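Local coordinates for protein 8-amino-8-demethylriboflavin N,N-dimethyltransferase (Streptomyces davawensis, PDB 4D7K) that transfers two methyl groups from S-adenosyl-L-methionine to the amino group of 8-amino-8-demethyl-D-riboflavin, completing the biosynthesis of the antibiotic roseoflavin, at residues T106-E110 with V151-F155; F174-F179 with A279-I283. All coordinates share one frame; numbering follows the deposited sequence.

Contact 1: residues T106-E110 with V151-F155; sequences TFFAE and VRDEF
Phe107 packs against Val151, Glu154 and Phe155 where residues 106-110, the C-terminal part of helix 102-107 and the turn leading to helix 111-118, meet helix 149-165. This long helix precedes the Rossmann-like sheet in the chain of this N-methyltransferase, a member of the cation-independent O-methyltransferase family with the class I-like SAM-binding fold. The backbones come closest where the CA atoms of Phe107 and Glu154 stand 5.5 Å apart.

The apolar half is built round the Phe107 ring. Phe155 lies alongside it, both side chains pointing the same way, and turns its edge to one face of Phe107 in an edge-to-face pair with the planes at 60°. Its CD1 sits above that face, offset toward the rim, 3.6 Å from Phe107 CZ, while Phe155 CB makes an off-centre CH-pi contact with the same ring. Val151 comes in near the ring plane, its CG1 3.5 Å from Phe107 CE1; this methyl is anti to the valine backbone N (chi1 179°), which leaves CG2 to run past the Glu110 side chain. Helix 139-144 adds Leu143 against both Val151 and Phe155.

The polar half gathers two buried carboxylates. Glu110 and Glu154 meet at about a right angle as side chains, yet their carboxylate planes are only 22° apart. Lys35 of helix 13-35 forms salt bridges with both acids and would probably stabilise the pair, and Tyr31 hydrogen-bonds Glu110 OE1. Thr106 packs beside the Glu154 carboxylate, but its OG1 is hydrogen-bonded to Arg102 O, a turn earlier in helix 102-107. Glu110 OE2 lies 2.7 Å from Glu154 OE1, a spacing at which one of the two acids probably retains a proton.

Contact 2: residues F174-F179 with A279-I283; sequences FDFGRF and ARLLI
In the Rossmann-like methyltransferase domain, the loop that leads from helix 167-171 into strand 181-185 lays its side chains over strand 280-285 of the central mixed sheet. Leu282 rises from the strand into a group of three phenylalanines. Its CD1 is 3.5 Å from Phe174 CE2 and 3.7 Å from Phe176 CE1, and CD2 touches Phe174 CZ; Phe179 CE2 is a looser neighbour of CD1. The Phe174 ring is itself set over the Phe176 ring, with CD2 above the centre of that face, so the two present a joint surface to the leucine. Phe174 also packs on Val339 of strand 337-344.

Nearer the start of the strand, Phe179 CZ lies 3.6 Å from Arg280 CG. Arg280 bends at chi2 (-71°), which turns its guanidinium back toward the residues that precede the strand: NH1 donates to Ala279 O over 3.2 Å from above the carbonyl plane, and also to Pro277 O. The Arg178 guanidinium lies with one face over Phe179 CZ. Arg178 NH2 stands 4.0 Å from Arg280 NE; Glu341 OE2 on strand 337-344 forms salt bridges with both, probably offsetting the like charges. The loop thus covers a mixed seven-stranded sheet of order 3-2-1-4-5-7-6 with antiparallel strand 337-344, the topology of class I SAM-dependent methyltransferases.

Both segments of contact 1 precede those of contact 2 in sequence, and the chain's centre lies between the two sites, whose centres are 34 Å apart and nearest atoms about 18 Å apart. They share no helix or strand. Residues 106-110 with 151-155 join helices 102-107 and 149-165 in the helical part, beside helix 13-35 and near the second subunit, whose Lys25 makes a cation-pi contact with Phe108. Residues 174-179 with 279-283 pack a loop onto strand 280-285 of the seven-stranded sheet, with no contact to the other chain. Helix 167-171 follows helix 149-165 and leads to contact 2, so one contact lies beside the subunit interface, reached through Phe108, and the other in the Rossmann-like core.

Contact 1: residues T106-E110 with V151-F155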
loop_
_atom_site.group_PDB
_atom_site.type_symbol
_atom_site.label_atom_id
_atom_site.label_comp_id
_atom_site.label_asym_id
_atom_site.label_seq_id
_atom_site.Cartn_x
_atom_site.Cartn_y
_atom_site.Cartn_z
ATOM N N THR A 106 -4.620 -6.320 9.176
ATOM C CA THR A 106 -5.985 -6.568 8.716
ATOM C C THR A 106 -6.901 -5.341 8.793
ATOM O O THR A 106 -7.712 -5.126 7.894
ATOM C CB THR A 106 -6.655 -7.708 9.512
ATOM O OG1 THR A 106 -6.577 -7.430 10.916
ATOM C CG2 THR A 106 -5.972 -9.035 9.220
ATOM N N PHE A 107 -6.778 -4.547 9.855
ATOM C CA PHE A 107 -7.724 -3.451 10.082
ATOM C C PHE A 107 -7.731 -2.417 8.963
ATOM O O PHE A 107 -8.794 -2.040 8.467
ATOM C CB PHE A 107 -7.438 -2.735 11.404
ATOM C CG PHE A 107 -8.291 -1.508 11.612
ATOM C CD1 PHE A 107 -9.623 -1.627 11.967
ATOM C CD2 PHE A 107 -7.767 -0.237 11.425
ATOM C CE1 PHE A 107 -10.414 -0.500 12.143
ATOM C CE2 PHE A 107 -8.555 0.891 11.598
ATOM C CZ PHE A 107 -9.878 0.758 11.959
ATOM N N PHE A 108 -6.546 -1.957 8.571
ATOM C CA PHE A 108 -6.428 -0.871 7.600
ATOM C C PHE A 108 -6.716 -1.317 6.170
ATOM O O PHE A 108 -6.628 -0.520 5.236
ATOM C CB PHE A 108 -5.034 -0.239 7.689
ATOM C CG PHE A 108 -4.781 0.450 8.994
ATOM C CD1 PHE A 108 -5.224 1.747 9.203
ATOM C CD2 PHE A 108 -4.147 -0.213 10.029
ATOM C CE1 PHE A 108 -5.016 2.378 10.412
ATOM C CE2 PHE A 108 -3.937 0.412 11.242
ATOM C CZ PHE A 108 -4.371 1.710 11.434
ATOM N N ALA A 109 -7.067 -2.587 6.000
ATOM C CA ALA A 109 -7.389 -3.112 4.679
ATOM C C ALA A 109 -8.805 -3.655 4.650
ATOM O O ALA A 109 -9.241 -4.215 3.647
ATOM C CB ALA A 109 -6.397 -4.185 4.274
ATOM N N GLU A 110 -9.521 -3.495 5.757
ATOM C CA GLU A 110 -10.930 -3.848 5.789
ATOM C C GLU A 110 -11.682 -2.924 4.837
ATOM O O GLU A 110 -11.340 -1.747 4.721
ATOM C CB GLU A 110 -11.489 -3.750 7.210
ATOM C CG GLU A 110 -10.935 -4.785 8.190
ATOM C CD GLU A 110 -11.455 -6.188 7.930
ATOM O OE1 GLU A 110 -12.294 -6.364 7.024
ATOM O OE2 GLU A 110 -11.027 -7.122 8.639
ATOM N N VAL A 151 -13.943 -6.305 13.251
ATOM C CA VAL A 151 -13.091 -5.157 12.952
ATOM C C VAL A 151 -12.707 -4.436 14.244
ATOM O O VAL A 151 -11.596 -3.922 14.372
ATOM C CB VAL A 151 -13.786 -4.179 11.972
ATOM C CG1 VAL A 151 -12.910 -2.969 11.692
ATOM C CG2 VAL A 151 -14.109 -4.891 10.671
ATOM N N ARG A 152 -13.623 -4.419 15.209
ATOM C CA ARG A 152 -13.329 -3.845 16.518
ATOM C C ARG A 152 -12.130 -4.527 17.181
ATOM O O ARG A 152 -11.278 -3.866 17.769
ATOM C CB ARG A 152 -14.550 -3.938 17.435
ATOM C CG ARG A 152 -14.272 -3.488 18.860
ATOM C CD ARG A 152 -15.536 -3.423 19.701
ATOM N NE ARG A 152 -16.003 -4.739 20.124
ATOM C CZ ARG A 152 -17.222 -5.216 19.887
ATOM N NH1 ARG A 152 -18.111 -4.490 19.221
ATOM N NH2 ARG A 152 -17.550 -6.425 20.318
ATOM N N ASP A 153 -12.069 -5.851 17.076
ATOM C CA ASP A 153 -11.003 -6.625 17.707
ATOM C C ASP A 153 -9.667 -6.483 16.980
ATOM O O ASP A 153 -8.607 -6.548 17.599
ATOM C CB ASP A 153 -11.396 -8.104 17.787
ATOM C CG ASP A 153 -12.557 -8.346 18.730
ATOM O OD1 ASP A 153 -12.851 -7.454 19.554
ATOM O OD2 ASP A 153 -13.171 -9.433 18.657
ATOM N N GLU A 154 -9.719 -6.302 15.666
ATOM C CA GLU A 154 -8.510 -6.032 14.902
ATOM C C GLU A 154 -7.986 -4.631 15.205
ATOM O O GLU A 154 -6.775 -4.398 15.216
ATOM C CB GLU A 154 -8.774 -6.196 13.408
ATOM C CG GLU A 154 -8.996 -7.640 12.994
ATOM C CD GLU A 154 -9.533 -7.758 11.589
ATOM O OE1 GLU A 154 -9.745 -6.704 10.954
ATOM O OE2 GLU A 154 -9.744 -8.899 11.124
ATOM N N PHE A 155 -8.907 -3.703 15.454
ATOM C CA PHE A 155 -8.543 -2.333 15.792
ATOM C C PHE A 155 -7.810 -2.277 17.129
ATOM O O PHE A 155 -6.775 -1.626 17.253
ATOM C CB PHE A 155 -9.783 -1.428 15.844
ATOM C CG PHE A 155 -9.477 -0.021 16.279
ATOM C CD1 PHE A 155 -8.898 0.880 15.397
ATOM C CD2 PHE A 155 -9.742 0.395 17.576
ATOM C CE1 PHE A 155 -8.601 2.170 15.794
ATOM C CE2 PHE A 155 -9.451 1.685 17.980
ATOM C CZ PHE A 155 -8.878 2.574 17.086
#

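Contact 2: residues F174-F179 with A279-I283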
loop_
_atom_site.group_PDB
_atom_site.type_symbol
_atom_site.label_atom_id
_atom_site.label_comp_id
_atom_site.label_asym_id
_atom_site.label_seq_id
_atom_site.Cartn_x
_atom_site.Cartn_y
_atom_site.Cartn_z
ATOM N N PHE A 174 13.537 9.979 26.863
ATOM C CA PHE A 174 13.258 10.806 28.031
ATOM C C PHE A 174 13.702 10.092 29.303
ATOM O O PHE A 174 13.708 8.864 29.363
ATOM C CB PHE A 174 11.768 11.155 28.108
ATOM C CG PHE A 174 11.432 12.141 29.194
ATOM C CD1 PHE A 174 11.702 13.492 29.029
ATOM C CD2 PHE A 174 10.848 11.717 30.379
ATOM C CE1 PHE A 174 11.398 14.403 30.024
ATOM C CE2 PHE A 174 10.540 12.621 31.381
ATOM C CZ PHE A 174 10.813 13.966 31.202
ATOM N N ASP A 175 14.075 10.866 30.317
ATOM C CA ASP A 175 14.574 10.297 31.564
ATOM C C ASP A 175 13.453 10.072 32.578
ATOM O O ASP A 175 13.277 10.855 33.512
ATOM C CB ASP A 175 15.654 11.203 32.163
ATOM C CG ASP A 175 16.293 10.608 33.405
ATOM O OD1 ASP A 175 16.301 9.365 33.531
ATOM O OD2 ASP A 175 16.785 11.383 34.252
ATOM N N PHE A 176 12.701 8.994 32.396
ATOM C CA PHE A 176 11.649 8.642 33.343
ATOM C C PHE A 176 12.228 8.235 34.695
ATOM O O PHE A 176 11.540 8.293 35.712
ATOM C CB PHE A 176 10.784 7.516 32.787
ATOM C CG PHE A 176 9.967 7.914 31.596
ATOM C CD1 PHE A 176 8.783 8.613 31.757
ATOM C CD2 PHE A 176 10.378 7.585 30.316
ATOM C CE1 PHE A 176 8.026 8.979 30.664
ATOM C CE2 PHE A 176 9.626 7.948 29.218
ATOM C CZ PHE A 176 8.448 8.646 29.391
ATOM N N GLY A 177 13.498 7.843 34.698
ATOM C CA GLY A 177 14.159 7.370 35.901
ATOM C C GLY A 177 14.350 8.400 37.002
ATOM O O GLY A 177 14.804 8.061 38.095
ATOM N N ARG A 178 14.010 9.655 36.728
ATOM C CA ARG A 178 14.153 10.696 37.740
ATOM C C ARG A 178 12.821 10.993 38.425
ATOM O O ARG A 178 12.690 11.985 39.140
ATOM C CB ARG A 178 14.744 11.975 37.130
ATOM C CG ARG A 178 13.877 12.692 36.099
ATOM C CD ARG A 178 14.673 13.824 35.449
ATOM N NE ARG A 178 13.859 14.705 34.613
ATOM C CZ ARG A 178 13.313 15.841 35.036
ATOM N NH1 ARG A 178 13.488 16.232 36.289
ATOM N NH2 ARG A 178 12.591 16.588 34.209
ATOM N N PHE A 179 11.838 10.123 38.208
ATOM C CA PHE A 179 10.560 10.220 38.908
ATOM C C PHE A 179 10.291 8.928 39.668
ATOM O O PHE A 179 10.771 7.862 39.281
ATOM C CB PHE A 179 9.421 10.519 37.930
ATOM C CG PHE A 179 9.620 11.780 37.143
ATOM C CD1 PHE A 179 9.420 13.019 37.729
ATOM C CD2 PHE A 179 10.013 11.728 35.814
ATOM C CE1 PHE A 179 9.609 14.182 37.008
ATOM C CE2 PHE A 179 10.202 12.885 35.088
ATOM C CZ PHE A 179 10.000 14.115 35.686
ATOM N N ALA A 279 8.070 18.103 40.133
ATOM C CA ALA A 279 6.903 17.395 39.617
ATOM C C ALA A 279 6.610 17.840 38.188
ATOM O O ALA A 279 6.648 19.031 37.883
ATOM C CB ALA A 279 5.695 17.626 40.512
ATOM N N ARG A 280 6.328 16.882 37.312
ATOM C CA ARG A 280 6.085 17.194 35.910
ATOM C C ARG A 280 4.790 16.596 35.375
ATOM O O ARG A 280 4.323 15.555 35.841
ATOM C CB ARG A 280 7.248 16.707 35.040
ATOM C CG ARG A 280 8.570 17.410 35.288
ATOM C CD ARG A 280 8.552 18.836 34.774
ATOM N NE ARG A 280 9.855 19.477 34.923
ATOM C CZ ARG A 280 10.217 20.214 35.969
ATOM N NH1 ARG A 280 9.374 20.417 36.972
ATOM N NH2 ARG A 280 11.426 20.752 36.009
ATOM N N LEU A 281 4.219 17.282 34.392
ATOM C CA LEU A 281 3.174 16.721 33.550
ATOM C C LEU A 281 3.802 16.391 32.203
ATOM O O LEU A 281 4.307 17.277 31.520
ATOM C CB LEU A 281 2.007 17.698 33.384
ATOM C CG LEU A 281 0.967 17.369 32.308
ATOM C CD1 LEU A 281 0.330 16.008 32.550
ATOM C CD2 LEU A 281 -0.096 18.455 32.253
ATOM N N LEU A 282 3.797 15.114 31.838
ATOM C CA LEU A 282 4.392 14.683 30.576
ATOM C C LEU A 282 3.308 14.327 29.567
ATOM O O LEU A 282 2.563 13.369 29.764
ATOM C CB LEU A 282 5.321 13.485 30.794
ATOM C CG LEU A 282 6.306 13.580 31.963
ATOM C CD1 LEU A 282 7.090 12.288 32.095
ATOM C CD2 LEU A 282 7.248 14.776 31.807
ATOM N N ILE A 283 3.215 15.101 28.492
ATOM C CA ILE A 283 2.218 14.827 27.467
ATOM C C ILE A 283 2.860 14.149 26.264
ATOM O O ILE A 283 3.747 14.700 25.615
ATOM C CB ILE A 283 1.494 16.107 27.016
ATOM C CG1 ILE A 283 0.870 16.814 28.221
ATOM C CG2 ILE A 283 0.416 15.773 25.995
ATOM C CD1 ILE A 283 0.068 18.047 27.863
#